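Local coordinates for protein phosphatase YwpJ (Bacillus subtilis, PDB 1NRW) that removes phosphate from phosphorylated five- and six-carbon sugars and nucleoside monophosphates in vitro, and less readily from flavin mononucleotide, at residues 5-10 with 281-286; 32-35 with 39-42; 13-16 with 21-24. All coordinates share one frame; numbering follows the deposited sequence.

Interaction 1. Residues 5-10 with 281-286; sequences KLIAID and AHMMKH. With CA (calcium ion), chain D; PO4 (phosphate ion), chain C.
Ile7 on strand 6-10 faces Met284 on helix 279-286, with their CA atoms 9.1 Å apart. Ile7 reaches the helix through two branches. Its CG2 rests on CE of Met283 at 4.0 Å, and the two side chains run alongside one another, pointing opposite ways. Both methionines are selenomethionine. The Met283 chain bends at its last torsion (chi3 63°), which turns CE from SE toward Ile7. The CD1 branch of Ile7 meets the end of Met284 tip to tip; the modelled separation there is doubtful. Cut back to an alanine, Ile7 would lose CG2 and CD1, which would probably open a gap beside the Met283 methyl and leave it freer to turn.

Both segments also bind ions. At the strand end, Asp10 OD2 holds the calcium ion at 2.4 Å, and Asp12, Asp240 and Ser241 also bind the metal. Near the end of the chain, Lys285 NZ and His286 NE2 both grip O2 of a phosphate, probably from the crystallisation liquor, at 2.9 and 2.6 Å. O2 lies in the His286 ring plane, at its edge. Asp10, by similarity the nucleophile, sits at the C-terminal end of a central parallel strand, as in the haloacid dehalogenase fold.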
ATOM      1  N   LYS A   5      -0.622  21.949   1.071  1.00 23.55           N
ATOM      2  CA  LYS A   5      -0.521  21.888   2.522  1.00 23.63           C
ATOM      3  C   LYS A   5      -0.404  20.442   2.998  1.00 20.68           C
ATOM      4  O   LYS A   5       0.010  20.182   4.126  1.00 20.57           O
ATOM      5  CB  LYS A   5      -1.740  22.548   3.170  1.00 25.79           C
ATOM      6  CG  LYS A   5      -1.713  24.072   3.138  1.00 29.99           C
ATOM      7  CD  LYS A   5      -2.865  24.653   3.947  1.00 34.74           C
ATOM      8  CE  LYS A   5      -2.743  26.165   4.096  1.00 36.81           C
ATOM      9  NZ  LYS A   5      -2.739  26.866   2.782  1.00 39.57           N
ATOM     10  N   LEU A   6      -0.777  19.509   2.129  1.00 21.01           N
ATOM     11  CA  LEU A   6      -0.711  18.085   2.445  1.00 20.08           C
ATOM     12  C   LEU A   6      -0.269  17.315   1.204  1.00 18.99           C
ATOM     13  O   LEU A   6      -0.775  17.546   0.104  1.00 18.64           O
ATOM     14  CB  LEU A   6      -2.080  17.578   2.921  1.00 21.41           C
ATOM     15  CG  LEU A   6      -2.189  16.114   3.378  1.00 24.21           C
ATOM     16  CD1 LEU A   6      -3.449  15.933   4.209  1.00 27.03           C
ATOM     17  CD2 LEU A   6      -2.213  15.182   2.177  1.00 26.39           C
ATOM     18  N   ILE A   7       0.686  16.406   1.382  1.00 15.69           N
ATOM     19  CA  ILE A   7       1.183  15.604   0.272  1.00 14.94           C
ATOM     20  C   ILE A   7       1.157  14.130   0.658  1.00 13.52           C
ATOM     21  O   ILE A   7       1.772  13.737   1.648  1.00 14.07           O
ATOM     22  CB  ILE A   7       2.631  15.996  -0.100  1.00 15.62           C
ATOM     23  CG1 ILE A   7       2.673  17.474  -0.503  1.00 17.05           C
ATOM     24  CG2 ILE A   7       3.140  15.119  -1.239  1.00 15.45           C
ATOM     25  CD1 ILE A   7       4.070  18.025  -0.660  1.00 21.48           C
ATOM     26  N   ALA A   8       0.426  13.331  -0.119  1.00 13.73           N
ATOM     27  CA  ALA A   8       0.305  11.891   0.118  1.00 13.14           C
ATOM     28  C   ALA A   8       1.294  11.177  -0.803  1.00 14.28           C
ATOM     29  O   ALA A   8       1.313  11.420  -2.011  1.00 13.58           O
ATOM     30  CB  ALA A   8      -1.119  11.433  -0.171  1.00 14.32           C
ATOM     31  N   ILE A   9       2.095  10.281  -0.230  1.00 11.50           N
ATOM     32  CA  ILE A   9       3.127   9.578  -0.995  1.00 12.16           C
ATOM     33  C   ILE A   9       3.042   8.058  -0.867  1.00 11.03           C
ATOM     34  O   ILE A   9       3.114   7.525   0.235  1.00 12.57           O
ATOM     35  CB  ILE A   9       4.534  10.017  -0.508  1.00 11.16           C
ATOM     36  CG1 ILE A   9       4.622  11.545  -0.502  1.00 13.00           C
ATOM     37  CG2 ILE A   9       5.623   9.425  -1.404  1.00 12.64           C
ATOM     38  CD1 ILE A   9       5.915  12.085   0.098  1.00 14.15           C
ATOM     39  N   ASP A  10       2.893   7.373  -1.995  1.00 11.29           N
ATOM     40  CA  ASP A  10       2.831   5.913  -2.004  1.00 11.23           C
ATOM     41  C   ASP A  10       4.194   5.380  -1.551  1.00 12.39           C
ATOM     42  O   ASP A  10       5.216   6.049  -1.717  1.00 12.86           O
ATOM     43  CB  ASP A  10       2.486   5.439  -3.417  1.00 11.13           C
ATOM     44  CG  ASP A  10       2.296   3.943  -3.513  1.00 13.52           C
ATOM     45  OD1 ASP A  10       2.098   3.258  -2.485  1.00 13.24           O
ATOM     46  OD2 ASP A  10       2.328   3.456  -4.655  1.00 12.93           O
ATOM     47  N   ALA A 281      11.429  13.236  -4.739  1.00 13.54           N
ATOM     48  CA  ALA A 281      12.175  14.466  -4.481  1.00 14.43           C
ATOM     49  C   ALA A 281      11.961  15.456  -5.638  1.00 14.27           C
ATOM     50  O   ALA A 281      11.746  16.652  -5.413  1.00 15.00           O
ATOM     51  CB  ALA A 281      13.660  14.161  -4.316  1.00 13.80           C
ATOM     52  N   HIS A 282      12.009  14.957  -6.874  1.00 14.44           N
ATOM     53  CA  HIS A 282      11.809  15.817  -8.042  1.00 14.86           C
ATOM     54  C   HIS A 282      10.449  16.502  -7.972  1.00 17.12           C
ATOM     55  O   HIS A 282      10.330  17.693  -8.256  1.00 17.25           O
ATOM     56  CB  HIS A 282      11.924  15.016  -9.348  1.00 15.15           C
ATOM     57  CG  HIS A 282      11.528  15.794 -10.567  1.00 16.53           C
ATOM     58  ND1 HIS A 282      10.233  15.836 -11.036  1.00 16.49           N
ATOM     59  CD2 HIS A 282      12.249  16.599 -11.385  1.00 16.98           C
ATOM     60  CE1 HIS A 282      10.172  16.632 -12.090  1.00 16.10           C
ATOM     61  NE2 HIS A 282      11.382  17.108 -12.323  1.00 17.17           N
HETATM   62  N   MSE A 283       9.421  15.750  -7.593  1.00 16.25           N
HETATM   63  CA  MSE A 283       8.089  16.328  -7.485  1.00 17.14           C
HETATM   64  C   MSE A 283       8.076  17.448  -6.443  1.00 17.13           C
HETATM   65  O   MSE A 283       7.532  18.523  -6.678  1.00 15.51           O
HETATM   66  CB  MSE A 283       7.075  15.264  -7.085  1.00 18.77           C
HETATM   67  CG  MSE A 283       5.716  15.844  -6.749  1.00 20.08           C
HETATM   68 SE   MSE A 283       4.650  14.582  -5.782  1.00 30.45          SE
HETATM   69  CE  MSE A 283       5.760  14.415  -4.213  1.00 19.85           C
HETATM   70  N   MSE A 284       8.674  17.185  -5.285  1.00 18.00           N
HETATM   71  CA  MSE A 284       8.718  18.175  -4.213  1.00 20.04           C
HETATM   72  C   MSE A 284       9.348  19.494  -4.627  1.00 19.73           C
HETATM   73  O   MSE A 284       8.851  20.569  -4.283  1.00 18.74           O
HETATM   74  CB  MSE A 284       9.497  17.625  -3.015  1.00 24.44           C
HETATM   75  CG  MSE A 284       8.810  16.486  -2.309  1.00 32.76           C
HETATM   76 SE   MSE A 284       7.205  17.105  -1.468  1.00 47.45          SE
HETATM   77  CE  MSE A 284       6.056  17.135  -3.003  1.00 44.86           C
ATOM     78  N   LYS A 285      10.442  19.406  -5.370  1.00 17.18           N
ATOM     79  CA  LYS A 285      11.171  20.593  -5.784  1.00 19.44           C
ATOM     80  C   LYS A 285      10.793  21.180  -7.130  1.00 17.61           C
ATOM     81  O   LYS A 285      10.962  22.379  -7.346  1.00 18.16           O
ATOM     82  CB  LYS A 285      12.672  20.287  -5.801  1.00 21.11           C
ATOM     83  CG  LYS A 285      13.223  19.813  -4.461  1.00 28.20           C
ATOM     84  CD  LYS A 285      14.732  19.594  -4.513  1.00 33.33           C
ATOM     85  CE  LYS A 285      15.109  18.489  -5.487  1.00 37.72           C
ATOM     86  NZ  LYS A 285      16.577  18.220  -5.463  1.00 41.08           N
ATOM     87  N   HIS A 286      10.262  20.354  -8.024  1.00 16.54           N
ATOM     88  CA  HIS A 286       9.963  20.818  -9.371  1.00 15.30           C
ATOM     89  C   HIS A 286       8.571  20.608  -9.961  1.00 17.02           C
ATOM     90  O   HIS A 286       8.390  20.801 -11.165  1.00 17.57           O
ATOM     91  CB  HIS A 286      11.015  20.225 -10.318  1.00 15.01           C
ATOM     92  CG  HIS A 286      12.422  20.571  -9.939  1.00 15.39           C
ATOM     93  ND1 HIS A 286      12.921  21.851 -10.028  1.00 17.56           N
ATOM     94  CD2 HIS A 286      13.419  19.814  -9.417  1.00 18.27           C
ATOM     95  CE1 HIS A 286      14.164  21.872  -9.577  1.00 18.49           C
ATOM     96  NE2 HIS A 286      14.489  20.648  -9.199  1.00 19.84           N
TER
HETATM   97 CA    CA D 903       3.128   1.321  -5.468  1.00 23.44          CA
HETATM   98  P   PO4 C 901      17.959  19.550  -8.517  1.00 43.40           P
HETATM   99  O1  PO4 C 901      18.141  20.570  -9.579  1.00 43.74           O
HETATM  100  O2  PO4 C 901      16.548  19.557  -8.058  1.00 44.55           O
HETATM  101  O3  PO4 C 901      18.295  18.209  -9.059  1.00 45.66           O
HETATM  102  O4  PO4 C 901      18.851  19.863  -7.372  1.00 45.00           O
HETATM  103  O   HOH W   1       4.392  -0.430  -6.706  1.00 14.73           O

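Interaction 2. Residues 32-35 with 39-42; sequences QAQR and EVVV
Val40 meets two neighbouring residues of helix 24-35 through a single methyl, CG2. This is the tight part of the contact. Ala33 CB lies 3.8 Å from Val40 CG2, and Gln34 CG reaches the same methyl at 3.9 Å. With CG1 of Val40 anti to the backbone N (chi1 175°), CG2 stands beside that N and faces the helix. The Gln34 side chain crosses Val40 at about a right angle; its CG packs on the methyl and the amide carries on beyond.

The other side is looser and wetter. Water 2 accepts from Gln34 NE2 at 2.9 Å and from Val40 N at 3.0 Å, joining the amide to the strand backbone. Gln34 NE2 also bonds to Lys61 O, which helps fix the turn of the amide. Farther out, Arg35 NH1 bonds to Gln32 OE1 within the helix at 2.7 Å, from above the Gln32 carbonyl plane.

Helix and strand are thus joined by apolar packing in the buried part. Towards solvent, polarity is met by one shared water and the carbonyl of Lys61.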
ATOM      1  N   GLN A  32      12.348  18.372   4.189  1.00 18.14           N
ATOM      2  CA  GLN A  32      12.209  19.764   3.759  1.00 18.80           C
ATOM      3  C   GLN A  32      10.736  20.139   3.699  1.00 18.80           C
ATOM      4  O   GLN A  32      10.346  21.244   4.080  1.00 18.52           O
ATOM      5  CB  GLN A  32      12.852  19.982   2.386  1.00 19.18           C
ATOM      6  CG  GLN A  32      12.760  21.428   1.888  1.00 20.17           C
ATOM      7  CD  GLN A  32      13.287  22.426   2.904  1.00 22.15           C
ATOM      8  OE1 GLN A  32      14.384  22.255   3.441  1.00 22.38           O
ATOM      9  NE2 GLN A  32      12.514  23.478   3.170  1.00 22.15           N
ATOM     10  N   ALA A  33       9.918  19.211   3.215  1.00 18.59           N
ATOM     11  CA  ALA A  33       8.485  19.434   3.121  1.00 20.06           C
ATOM     12  C   ALA A  33       7.911  19.651   4.517  1.00 20.17           C
ATOM     13  O   ALA A  33       7.091  20.542   4.725  1.00 21.23           O
ATOM     14  CB  ALA A  33       7.807  18.240   2.449  1.00 19.23           C
ATOM     15  N   GLN A  34       8.349  18.845   5.479  1.00 20.38           N
ATOM     16  CA  GLN A  34       7.851  18.988   6.841  1.00 21.99           C
ATOM     17  C   GLN A  34       8.349  20.303   7.424  1.00 23.69           C
ATOM     18  O   GLN A  34       7.659  20.954   8.212  1.00 23.37           O
ATOM     19  CB  GLN A  34       8.300  17.800   7.696  1.00 21.89           C
ATOM     20  CG  GLN A  34       7.750  16.475   7.190  1.00 23.03           C
ATOM     21  CD  GLN A  34       8.131  15.300   8.065  1.00 23.52           C
ATOM     22  OE1 GLN A  34       9.303  15.095   8.366  1.00 23.28           O
ATOM     23  NE2 GLN A  34       7.137  14.519   8.475  1.00 23.82           N
ATOM     24  N   ARG A  35       9.545  20.695   7.001  1.00 22.83           N
ATOM     25  CA  ARG A  35      10.171  21.936   7.433  1.00 25.96           C
ATOM     26  C   ARG A  35       9.365  23.124   6.901  1.00 26.00           C
ATOM     27  O   ARG A  35       9.261  24.157   7.563  1.00 27.80           O
ATOM     28  CB  ARG A  35      11.605  21.976   6.901  1.00 28.69           C
ATOM     29  CG  ARG A  35      12.459  23.119   7.387  1.00 32.31           C
ATOM     30  CD  ARG A  35      13.899  22.888   6.952  1.00 33.35           C
ATOM     31  NE  ARG A  35      14.460  21.688   7.570  1.00 34.03           N
ATOM     32  CZ  ARG A  35      15.144  20.755   6.915  1.00 34.97           C
ATOM     33  NH1 ARG A  35      15.354  20.873   5.610  1.00 34.72           N
ATOM     34  NH2 ARG A  35      15.620  19.701   7.564  1.00 35.73           N
ATOM     35  N   GLU A  39       2.078  18.884   5.612  1.00 20.38           N
ATOM     36  CA  GLU A  39       1.768  17.617   6.259  1.00 19.82           C
ATOM     37  C   GLU A  39       2.102  16.513   5.261  1.00 18.46           C
ATOM     38  O   GLU A  39       1.555  16.479   4.159  1.00 19.67           O
ATOM     39  CB  GLU A  39       0.284  17.543   6.624  1.00 21.94           C
ATOM     40  CG  GLU A  39      -0.183  18.579   7.643  1.00 23.29           C
ATOM     41  CD  GLU A  39       0.374  18.344   9.036  1.00 25.33           C
ATOM     42  OE1 GLU A  39       0.947  17.263   9.290  1.00 24.29           O
ATOM     43  OE2 GLU A  39       0.227  19.242   9.891  1.00 27.55           O
ATOM     44  N   VAL A  40       3.007  15.619   5.643  1.00 17.19           N
ATOM     45  CA  VAL A  40       3.390  14.527   4.759  1.00 16.59           C
ATOM     46  C   VAL A  40       2.761  13.221   5.212  1.00 15.73           C
ATOM     47  O   VAL A  40       2.836  12.856   6.389  1.00 14.81           O
ATOM     48  CB  VAL A  40       4.923  14.355   4.701  1.00 16.90           C
ATOM     49  CG1 VAL A  40       5.274  13.123   3.863  1.00 17.56           C
ATOM     50  CG2 VAL A  40       5.560  15.606   4.095  1.00 16.25           C
ATOM     51  N   VAL A  41       2.138  12.525   4.266  1.00 14.83           N
ATOM     52  CA  VAL A  41       1.488  11.253   4.544  1.00 14.48           C
ATOM     53  C   VAL A  41       2.007  10.177   3.599  1.00 14.61           C
ATOM     54  O   VAL A  41       2.104  10.398   2.393  1.00 16.32           O
ATOM     55  CB  VAL A  41      -0.041  11.366   4.357  1.00 16.82           C
ATOM     56  CG1 VAL A  41      -0.719  10.082   4.813  1.00 16.40           C
ATOM     57  CG2 VAL A  41      -0.566  12.571   5.124  1.00 20.12           C
ATOM     58  N   VAL A  42       2.361   9.024   4.155  1.00 12.59           N
ATOM     59  CA  VAL A  42       2.833   7.894   3.361  1.00 13.48           C
ATOM     60  C   VAL A  42       1.672   6.901   3.357  1.00 14.15           C
ATOM     61  O   VAL A  42       1.149   6.536   4.416  1.00 14.05           O
ATOM     62  CB  VAL A  42       4.104   7.275   3.977  1.00 14.21           C
ATOM     63  CG1 VAL A  42       4.439   5.955   3.299  1.00 14.76           C
ATOM     64  CG2 VAL A  42       5.264   8.246   3.810  1.00 15.33           C
TER
HETATM   65  O   HOH W   2       4.229  14.746   8.240  1.00 27.26           O

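Interaction 3. Residues 13-16 with 21-24; sequences GTLL and QVSL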
ATOM      1  N   GLY A  13       7.434   1.306  -5.017  1.00 10.57           N
ATOM      2  CA  GLY A  13       7.474   1.862  -6.362  1.00 10.51           C
ATOM      3  C   GLY A  13       7.387   3.371  -6.476  1.00 12.12           C
ATOM      4  O   GLY A  13       7.374   3.917  -7.582  1.00 12.73           O
ATOM      5  N   THR A  14       7.344   4.050  -5.335  1.00 11.40           N
ATOM      6  CA  THR A  14       7.222   5.502  -5.319  1.00 10.48           C
ATOM      7  C   THR A  14       8.283   6.087  -4.391  1.00 11.35           C
ATOM      8  O   THR A  14       9.338   6.528  -4.865  1.00 11.89           O
ATOM      9  CB  THR A  14       5.783   5.880  -4.883  1.00 10.69           C
ATOM     10  OG1 THR A  14       4.863   5.366  -5.858  1.00 12.50           O
ATOM     11  CG2 THR A  14       5.595   7.394  -4.778  1.00 11.92           C
ATOM     12  N   LEU A  15       8.031   6.089  -3.083  1.00 10.98           N
ATOM     13  CA  LEU A  15       9.029   6.603  -2.146  1.00 11.54           C
ATOM     14  C   LEU A  15      10.232   5.661  -2.139  1.00 12.62           C
ATOM     15  O   LEU A  15      11.385   6.098  -2.059  1.00 13.63           O
ATOM     16  CB  LEU A  15       8.459   6.698  -0.725  1.00 12.26           C
ATOM     17  CG  LEU A  15       9.432   7.239   0.333  1.00 11.52           C
ATOM     18  CD1 LEU A  15       9.767   8.698   0.016  1.00 12.98           C
ATOM     19  CD2 LEU A  15       8.807   7.124   1.722  1.00 13.25           C
ATOM     20  N   LEU A  16       9.962   4.362  -2.214  1.00 11.38           N
ATOM     21  CA  LEU A  16      11.041   3.380  -2.214  1.00 13.34           C
ATOM     22  C   LEU A  16      11.589   3.140  -3.612  1.00 13.26           C
ATOM     23  O   LEU A  16      10.830   3.108  -4.584  1.00 12.89           O
ATOM     24  CB  LEU A  16      10.540   2.048  -1.651  1.00 13.85           C
ATOM     25  CG  LEU A  16       9.992   2.101  -0.219  1.00 13.98           C
ATOM     26  CD1 LEU A  16       9.458   0.735   0.167  1.00 14.30           C
ATOM     27  CD2 LEU A  16      11.083   2.537   0.751  1.00 16.54           C
ATOM     28  N   GLN A  21      14.900   1.096  -0.679  1.00 17.43           N
ATOM     29  CA  GLN A  21      15.593   2.026   0.189  1.00 15.80           C
ATOM     30  C   GLN A  21      14.900   3.367   0.008  1.00 14.99           C
ATOM     31  O   GLN A  21      14.200   3.584  -0.988  1.00 13.88           O
ATOM     32  CB  GLN A  21      17.048   2.201  -0.255  1.00 16.86           C
ATOM     33  CG  GLN A  21      17.824   0.919  -0.463  1.00 15.74           C
ATOM     34  CD  GLN A  21      19.119   1.159  -1.215  1.00 15.37           C
ATOM     35  OE1 GLN A  21      19.168   1.964  -2.146  1.00 16.20           O
ATOM     36  NE2 GLN A  21      20.173   0.445  -0.830  1.00 17.91           N
ATOM     37  N   VAL A  22      15.075   4.251   0.981  1.00 14.90           N
ATOM     38  CA  VAL A  22      14.578   5.609   0.871  1.00 13.08           C
ATOM     39  C   VAL A  22      15.896   6.324   0.581  1.00 13.38           C
ATOM     40  O   VAL A  22      16.792   6.350   1.429  1.00 13.65           O
ATOM     41  CB  VAL A  22      13.991   6.142   2.187  1.00 14.95           C
ATOM     42  CG1 VAL A  22      13.644   7.619   2.022  1.00 13.09           C
ATOM     43  CG2 VAL A  22      12.748   5.341   2.573  1.00 14.11           C
ATOM     44  N   SER A  23      16.034   6.870  -0.623  1.00 13.52           N
ATOM     45  CA  SER A  23      17.274   7.539  -1.004  1.00 13.70           C
ATOM     46  C   SER A  23      17.560   8.766  -0.155  1.00 14.09           C
ATOM     47  O   SER A  23      16.659   9.323   0.474  1.00 14.45           O
ATOM     48  CB  SER A  23      17.224   7.954  -2.474  1.00 14.16           C
ATOM     49  OG  SER A  23      16.271   8.982  -2.682  1.00 13.77           O
ATOM     50  N   LEU A  24      18.818   9.191  -0.133  1.00 13.73           N
ATOM     51  CA  LEU A  24      19.167  10.378   0.627  1.00 14.83           C
ATOM     52  C   LEU A  24      18.359  11.553   0.084  1.00 14.65           C
ATOM     53  O   LEU A  24      17.867  12.384   0.848  1.00 14.13           O
ATOM     54  CB  LEU A  24      20.666  10.682   0.512  1.00 16.05           C
ATOM     55  CG  LEU A  24      21.658   9.636   1.027  1.00 18.24           C
ATOM     56  CD1 LEU A  24      23.061  10.225   0.987  1.00 17.37           C
ATOM     57  CD2 LEU A  24      21.307   9.230   2.451  1.00 17.63           C
TER
HETATM   58  O   HOH W   3      14.118   6.217  -2.648  1.00 14.97           O
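Leu16 lays its CD2 methyl against CG2 of Val22 at 3.7 Å, and the two side chains meet at a slant. CG of Leu16 is swung to the side opposite the carbonyl carbon (chi1 -59°), and from there the side chain leans toward residues 21-24. Val22 CG2 also faces CD2 of Leu15, more loosely, at 4.4 Å. One valine methyl therefore serves both leucines.

The backbones approach each other beside this apolar patch. Leu16 CA makes a CH...O contact with Gln21 O at 3.4 Å, with an angle of 146° at the hydrogen. Water 3 completes the link. It donates to Leu15 O at 2.8 Å and to Gln21 O at 3.1 Å, and accepts from Ser23 N at 2.9 Å. Three backbone groups are satisfied by this one water. The CB of Gln21 points away from residues 13-16.

Ser23 is the N-cap of helix 24-35, where Asn26 bonds to both segments: its N to Ser23 OG and its ND2 to Leu15 O. Residues 13-15 form a wider, pi-type turn. This single turn right after the strand of Asp10, the nucleophile by similarity, is consistent with the squiggle of haloacid dehalogenase enzymes. Thr14 ties it to the metal site through a bond from OG1 to Asp240 OD1.

The contact is covered by helix 48-55, where Phe55 touches Leu15 and Ile54 touches Leu16 and Val22, while Ile9 of strand 6-10 also packs on Thr14 and Leu15. The pair thus lies between the end of that strand, the start of helix 24-35 and helix 48-55.

In the fold
Interactions 1 and 2 have centres about 8 Å apart and share the central sheet, where strands 6-10 and 39-43 are parallel neighbours. The centre of interaction 3 is about 13 Å from that of interaction 1 and about 15 Å from that of interaction 2. Along the chain, interaction 3 closes before interaction 2 opens, and both lie between the two segments of interaction 1. Strand 6-10 leads into helix 11-15, then helix 24-35 and strand 39-43, which makes a beta-alpha-beta crossover. Helix 279-286, near the C-terminus, packs back against its start. The arrangement brings both chain ends together in the core domain and places interaction 3 next to the metal-binding end of strand 6-10.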